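Local coordinates for peptidase C51 domain-containing protein (Streptococcus mutans, PDB 3L9A) that is of unknown function but forms the C-terminal domain of a phage-associated protein whose CHAP domain probably cleaves peptidoglycan, at residues M8-V13 against S35-R40; Y19-V24 against V80-K85. All blocks are in the same frame, centred on the assembly; numbering follows the deposited sequence.

Contact 1: M8-V13 against S35-R40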
loop_
_atom_site.group_PDB
_atom_site.type_symbol
_atom_site.label_atom_id
_atom_site.label_comp_id
_atom_site.label_asym_id
_atom_site.label_seq_id
_atom_site.Cartn_x
_atom_site.Cartn_y
_atom_site.Cartn_z
HETATM N N MSE A 8 4.341 -4.303 -1.768
HETATM C CA MSE A 8 5.175 -4.905 -0.694
HETATM C C MSE A 8 5.245 -3.992 0.529
HETATM O O MSE A 8 5.427 -2.782 0.388
HETATM C CB MSE A 8 6.580 -5.213 -1.226
HETATM C CG MSE A 8 7.613 -5.603 -0.169
HETATM SE SE MSE A 8 7.113 -7.199 0.843
HETATM C CE MSE A 8 8.321 -6.947 2.334
ATOM N N ARG A 9 5.074 -4.586 1.716
ATOM C CA ARG A 9 5.320 -3.917 2.999
ATOM C C ARG A 9 6.706 -3.275 3.066
ATOM O O ARG A 9 7.585 -3.601 2.283
ATOM C CB ARG A 9 5.150 -4.927 4.156
ATOM C CG ARG A 9 6.103 -6.096 4.168
ATOM C CD ARG A 9 5.629 -7.248 5.068
ATOM N NE ARG A 9 4.777 -8.217 4.375
ATOM C CZ ARG A 9 3.509 -8.484 4.698
ATOM N NH1 ARG A 9 2.925 -7.859 5.714
ATOM N NH2 ARG A 9 2.819 -9.388 4.006
ATOM N N ASP A 10 6.887 -2.353 4.003
ATOM C CA ASP A 10 8.206 -1.789 4.242
ATOM C C ASP A 10 9.123 -2.860 4.852
ATOM O O ASP A 10 8.653 -3.797 5.502
ATOM C CB ASP A 10 8.099 -0.614 5.210
ATOM C CG ASP A 10 7.258 0.538 4.681
ATOM O OD1 ASP A 10 7.041 0.649 3.450
ATOM O OD2 ASP A 10 6.829 1.358 5.522
ATOM N N PHE A 11 10.426 -2.713 4.656
ATOM C CA PHE A 11 11.392 -3.641 5.247
ATOM C C PHE A 11 12.714 -2.938 5.471
ATOM O O PHE A 11 12.968 -1.878 4.892
ATOM C CB PHE A 11 11.570 -4.911 4.396
ATOM C CG PHE A 11 12.027 -4.667 2.967
ATOM C CD1 PHE A 11 13.378 -4.666 2.641
ATOM C CD2 PHE A 11 11.105 -4.510 1.942
ATOM C CE1 PHE A 11 13.801 -4.503 1.317
ATOM C CE2 PHE A 11 11.526 -4.324 0.614
ATOM C CZ PHE A 11 12.872 -4.334 0.311
ATOM N N PHE A 12 13.555 -3.532 6.314
ATOM C CA PHE A 12 14.915 -3.042 6.505
ATOM C C PHE A 12 15.927 -3.928 5.786
ATOM O O PHE A 12 15.754 -5.155 5.697
ATOM C CB PHE A 12 15.311 -3.107 7.983
ATOM C CG PHE A 12 14.685 -2.067 8.879
ATOM C CD1 PHE A 12 14.821 -0.700 8.624
ATOM C CD2 PHE A 12 14.041 -2.466 10.044
ATOM C CE1 PHE A 12 14.285 0.245 9.513
ATOM C CE2 PHE A 12 13.511 -1.529 10.929
ATOM C CZ PHE A 12 13.635 -0.179 10.663
ATOM N N VAL A 13 17.006 -3.303 5.325
ATOM C CA VAL A 13 18.231 -4.021 4.983
ATOM C C VAL A 13 19.382 -3.334 5.712
ATOM O O VAL A 13 19.243 -2.196 6.168
ATOM C CB VAL A 13 18.509 -4.090 3.448
ATOM C CG1 VAL A 13 17.374 -4.797 2.720
ATOM C CG2 VAL A 13 18.758 -2.721 2.856
ATOM N N SER A 35 10.797 1.413 1.485
ATOM C CA SER A 35 9.356 1.485 1.322
ATOM C C SER A 35 8.976 1.349 -0.147
ATOM O O SER A 35 9.001 2.327 -0.888
ATOM C CB SER A 35 8.802 2.793 1.886
ATOM O OG SER A 35 7.403 2.853 1.642
ATOM N N PRO A 36 8.662 0.124 -0.590
ATOM C CA PRO A 36 8.194 -0.014 -1.971
ATOM C C PRO A 36 6.980 0.856 -2.299
ATOM O O PRO A 36 6.910 1.418 -3.395
ATOM C CB PRO A 36 7.876 -1.511 -2.076
ATOM C CG PRO A 36 8.870 -2.129 -1.106
ATOM C CD PRO A 36 8.809 -1.184 0.071
ATOM N N THR A 37 6.032 0.992 -1.377
ATOM C CA THR A 37 4.845 1.769 -1.692
ATOM C C THR A 37 5.193 3.230 -1.975
ATOM O O THR A 37 4.647 3.841 -2.911
ATOM C CB THR A 37 3.727 1.625 -0.636
ATOM O OG1 THR A 37 4.230 1.884 0.687
ATOM C CG2 THR A 37 3.114 0.229 -0.709
ATOM N N GLN A 38 6.142 3.784 -1.225
ATOM C CA GLN A 38 6.577 5.161 -1.454
ATOM C C GLN A 38 7.743 5.272 -2.440
ATOM O O GLN A 38 8.244 6.370 -2.686
ATOM C CB GLN A 38 6.945 5.810 -0.123
ATOM C CG GLN A 38 5.773 5.869 0.859
ATOM C CD GLN A 38 6.003 6.857 1.991
ATOM O OE1 GLN A 38 7.139 7.253 2.269
ATOM N NE2 GLN A 38 4.928 7.270 2.641
ATOM N N LYS A 39 8.170 4.144 -3.004
ATOM C CA LYS A 39 9.349 4.114 -3.890
ATOM C C LYS A 39 10.538 4.881 -3.289
ATOM O O LYS A 39 11.223 5.641 -3.975
ATOM C CB LYS A 39 8.990 4.620 -5.295
ATOM C CG LYS A 39 8.033 3.685 -6.022
ATOM C CD LYS A 39 7.672 4.213 -7.410
ATOM C CE LYS A 39 6.759 3.244 -8.153
ATOM N NZ LYS A 39 6.240 3.857 -9.414
ATOM N N ARG A 40 10.785 4.656 -2.001
ATOM C CA ARG A 40 11.825 5.396 -1.286
ATOM C C ARG A 40 12.545 4.502 -0.290
ATOM O O ARG A 40 11.898 3.782 0.483
ATOM C CB ARG A 40 11.219 6.594 -0.535
ATOM C CG ARG A 40 12.242 7.386 0.305
ATOM C CD ARG A 40 11.607 8.569 1.017
ATOM N NE ARG A 40 12.542 9.262 1.911
ATOM C CZ ARG A 40 12.337 9.497 3.207
ATOM N NH1 ARG A 40 11.234 9.083 3.817
ATOM N NH2 ARG A 40 13.265 10.146 3.908
HETATM O O HOH W 1 5.797 -0.271 1.268
#

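Contact 2: Y19-V24 against V80-K85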
loop_
_atom_site.group_PDB
_atom_site.type_symbol
_atom_site.label_atom_id
_atom_site.label_comp_id
_atom_site.label_asym_id
_atom_site.label_seq_id
_atom_site.Cartn_x
_atom_site.Cartn_y
_atom_site.Cartn_z
ATOM N N TYR A 19 29.935 1.719 0.828
ATOM C CA TYR A 19 29.870 1.921 -0.612
ATOM C C TYR A 19 28.949 3.066 -0.968
ATOM O O TYR A 19 28.132 3.494 -0.150
ATOM C CB TYR A 19 29.453 0.639 -1.354
ATOM C CG TYR A 19 28.187 -0.045 -0.893
ATOM C CD1 TYR A 19 26.922 0.478 -1.187
ATOM C CD2 TYR A 19 28.252 -1.261 -0.219
ATOM C CE1 TYR A 19 25.757 -0.186 -0.802
ATOM C CE2 TYR A 19 27.095 -1.933 0.176
ATOM C CZ TYR A 19 25.849 -1.388 -0.129
ATOM O OH TYR A 19 24.686 -2.049 0.227
ATOM N N THR A 20 29.088 3.549 -2.203
ATOM C CA THR A 20 28.093 4.449 -2.783
ATOM C C THR A 20 27.187 3.645 -3.698
ATOM O O THR A 20 27.665 2.906 -4.569
ATOM C CB THR A 20 28.762 5.556 -3.612
ATOM O OG1 THR A 20 29.620 6.314 -2.749
ATOM C CG2 THR A 20 27.732 6.487 -4.245
ATOM N N PHE A 21 25.879 3.773 -3.481
ATOM C CA PHE A 21 24.886 3.157 -4.349
ATOM C C PHE A 21 23.911 4.237 -4.790
ATOM O O PHE A 21 23.458 5.032 -3.967
ATOM C CB PHE A 21 24.134 2.011 -3.655
ATOM C CG PHE A 21 23.111 1.381 -4.554
ATOM C CD1 PHE A 21 23.499 0.448 -5.516
ATOM C CD2 PHE A 21 21.777 1.785 -4.506
ATOM C CE1 PHE A 21 22.557 -0.102 -6.387
ATOM C CE2 PHE A 21 20.849 1.254 -5.373
ATOM C CZ PHE A 21 21.232 0.306 -6.312
ATOM N N ALA A 22 23.614 4.287 -6.092
ATOM C CA ALA A 22 22.691 5.290 -6.637
ATOM C C ALA A 22 23.067 6.710 -6.175
ATOM O O ALA A 22 22.206 7.535 -5.837
ATOM C CB ALA A 22 21.232 4.947 -6.290
ATOM N N GLY A 23 24.369 6.980 -6.151
ATOM C CA GLY A 23 24.870 8.294 -5.793
ATOM C C GLY A 23 24.908 8.615 -4.312
ATOM O O GLY A 23 25.322 9.714 -3.949
ATOM N N VAL A 24 24.490 7.671 -3.465
ATOM C CA VAL A 24 24.404 7.895 -2.024
ATOM C C VAL A 24 25.494 7.099 -1.302
ATOM O O VAL A 24 25.626 5.898 -1.514
ATOM C CB VAL A 24 23.034 7.456 -1.478
ATOM C CG1 VAL A 24 22.967 7.705 0.019
ATOM C CG2 VAL A 24 21.896 8.177 -2.221
ATOM N N VAL A 80 12.583 1.702 -6.425
ATOM C CA VAL A 80 12.868 2.537 -5.263
ATOM C C VAL A 80 13.973 3.545 -5.565
ATOM O O VAL A 80 14.997 3.182 -6.153
ATOM C CB VAL A 80 13.239 1.635 -4.065
ATOM C CG1 VAL A 80 13.900 2.415 -2.955
ATOM C CG2 VAL A 80 12.008 0.922 -3.553
ATOM N N LYS A 81 13.755 4.790 -5.136
ATOM C CA LYS A 81 14.789 5.816 -5.131
ATOM C C LYS A 81 15.503 5.796 -3.781
ATOM O O LYS A 81 14.889 6.012 -2.737
ATOM C CB LYS A 81 14.164 7.197 -5.363
ATOM C CG LYS A 81 15.203 8.322 -5.341
ATOM C CD LYS A 81 14.565 9.689 -5.128
ATOM C CE LYS A 81 15.585 10.712 -4.635
ATOM N NZ LYS A 81 14.968 11.705 -3.705
ATOM N N PHE A 82 16.804 5.537 -3.817
ATOM C CA PHE A 82 17.638 5.496 -2.615
ATOM C C PHE A 82 18.128 6.882 -2.216
ATOM O O PHE A 82 18.491 7.702 -3.075
ATOM C CB PHE A 82 18.817 4.539 -2.831
ATOM C CG PHE A 82 18.449 3.095 -2.643
ATOM C CD1 PHE A 82 18.746 2.447 -1.449
ATOM C CD2 PHE A 82 17.771 2.392 -3.633
ATOM C CE1 PHE A 82 18.383 1.119 -1.255
ATOM C CE2 PHE A 82 17.401 1.064 -3.434
ATOM C CZ PHE A 82 17.708 0.431 -2.242
ATOM N N GLU A 83 18.127 7.129 -0.907
ATOM C CA GLU A 83 18.542 8.395 -0.329
ATOM C C GLU A 83 19.466 8.158 0.861
ATOM O O GLU A 83 19.530 7.053 1.413
ATOM C CB GLU A 83 17.331 9.188 0.176
ATOM C CG GLU A 83 16.279 9.465 -0.874
ATOM C CD GLU A 83 15.037 10.130 -0.304
ATOM O OE1 GLU A 83 14.933 10.278 0.927
ATOM O OE2 GLU A 83 14.170 10.512 -1.108
ATOM N N GLY A 84 20.153 9.212 1.288
ATOM C CA GLY A 84 20.949 9.167 2.518
ATOM C C GLY A 84 20.109 9.522 3.727
ATOM O O GLY A 84 18.886 9.356 3.721
ATOM N N LYS A 85 20.767 10.008 4.772
ATOM C CA LYS A 85 20.072 10.415 5.992
ATOM C C LYS A 85 19.279 11.684 5.765
ATOM O O LYS A 85 19.610 12.492 4.891
ATOM C CB LYS A 85 21.065 10.642 7.129
ATOM C CG LYS A 85 21.816 9.398 7.557
ATOM C CD LYS A 85 22.800 9.700 8.674
ATOM C CE LYS A 85 23.498 8.435 9.121
ATOM N NZ LYS A 85 24.592 8.656 10.107
HETATM O O HOH W 2 19.438 7.674 -5.643
#

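Contact 1: M8-V13 against S35-R40
Asp-10 OD1 takes two hydrogen bonds. The hydroxyl of Ser-35 donates through OG, 2.9 Å from OD1, and comes from above the carboxylate plane, 36° out of it. A bridging water also donates to Asp-10 OD1, at 2.7 Å. The same water donates to the carbonyl O of Met-8 (2.7 Å) and accepts from the backbone N of Thr-37, so it ties both segments together. A chi1 of 177° sets Ser-35 OG anti to its own N, where it reaches Asp-10 OD1. It also accepts from Gln-38 N, making an ST motif that overlaps the type I turn from Pro-36 to Lys-39. A G1 bulge at Lys-39 and Arg-40 completes this hairpin end between strands 31-35 and 40-43.

Pro-36 is the apolar part. In the conformer given, CG of Met-8, a selenomethionine, is 3.8 Å from Pro-36 CG. Pro-36 CG is also 3.9 Å from Phe-11 CE2, an oblique approach to that ring. Pro-36 CD sits against Arg-9 O at 3.5 Å, a buried carbonyl with no polar partner in the model. Tyr-78 of helix 68-78 packs on both Met-8 and Pro-36. Asp-10 OD2 is held by Met-8 N of a neighbouring subunit. With donors at both oxygens, Asp-10 is probably kept as a carboxylate.

Contact 2: Y19-V24 against V80-K85
Phe-82 meets the hairpin turn of 19-24 along much of its side chain. Its CB touches Ala-22 CB at 4.2 Å. CG stands anti to the carbonyl carbon (chi1 -80°) and lies 4.0 Å from Phe-21 CD2. Further out, Phe-82 CD2 makes the closest contact of the two rings, 3.7 Å from Phe-21 CE2. The next atom, Phe-82 CE2, is 4.0 Å from the same Phe-21 CE2. The edge of Phe-21 thus points at one face of Phe-82, offset toward the rim. This is an edge-to-face pair, with centroids 5.2 Å apart and planes at 79°.

Val-24 fills the other end of the contact. Its CG1 packs against the backbone at Gly-84 N (3.4 Å), while CG2 rests on the carbonyl O of Phe-82 (3.5 Å). No direct hydrogen bond joins the segments. A water instead donates to both Ala-22 O and Phe-82 O, the latter at 2.7 Å. Leu-71 and Gln-72 of helix 68-78 also touch Phe-21. Ala-22 and Gly-23 both have positive phi. With the paired backbones of Phe-21 and Val-24 they form a type I' turn, typical of a tight two-residue beta hairpin. This small 19-21/24-26 hairpin packs against strand 81-83, an outermost strand of the mixed sheet within this chain.

The centres of contacts 1 and 2 lie about 14 Å apart. The chain at 39-40 and 80-83 joins them directly, where strands 40-43 and 81-83 run parallel as neighbours in the mixed sheet. Arg-40 NE of contact 1 makes a salt bridge to Glu-83 OE1 of contact 2, at 2.8 Å. A probable backbone hydrogen bond links Lys-39 O to Lys-81 N (2.9 Å), and Val-80 packs against Lys-39 and Arg-40. The surroundings differ. Contact 1 lies at an interface with two other subunits of the four-chain assembly, whereas no other chain of it reaches contact 2. The bound sodium ion is about 13 Å from the side chain of Phe-11.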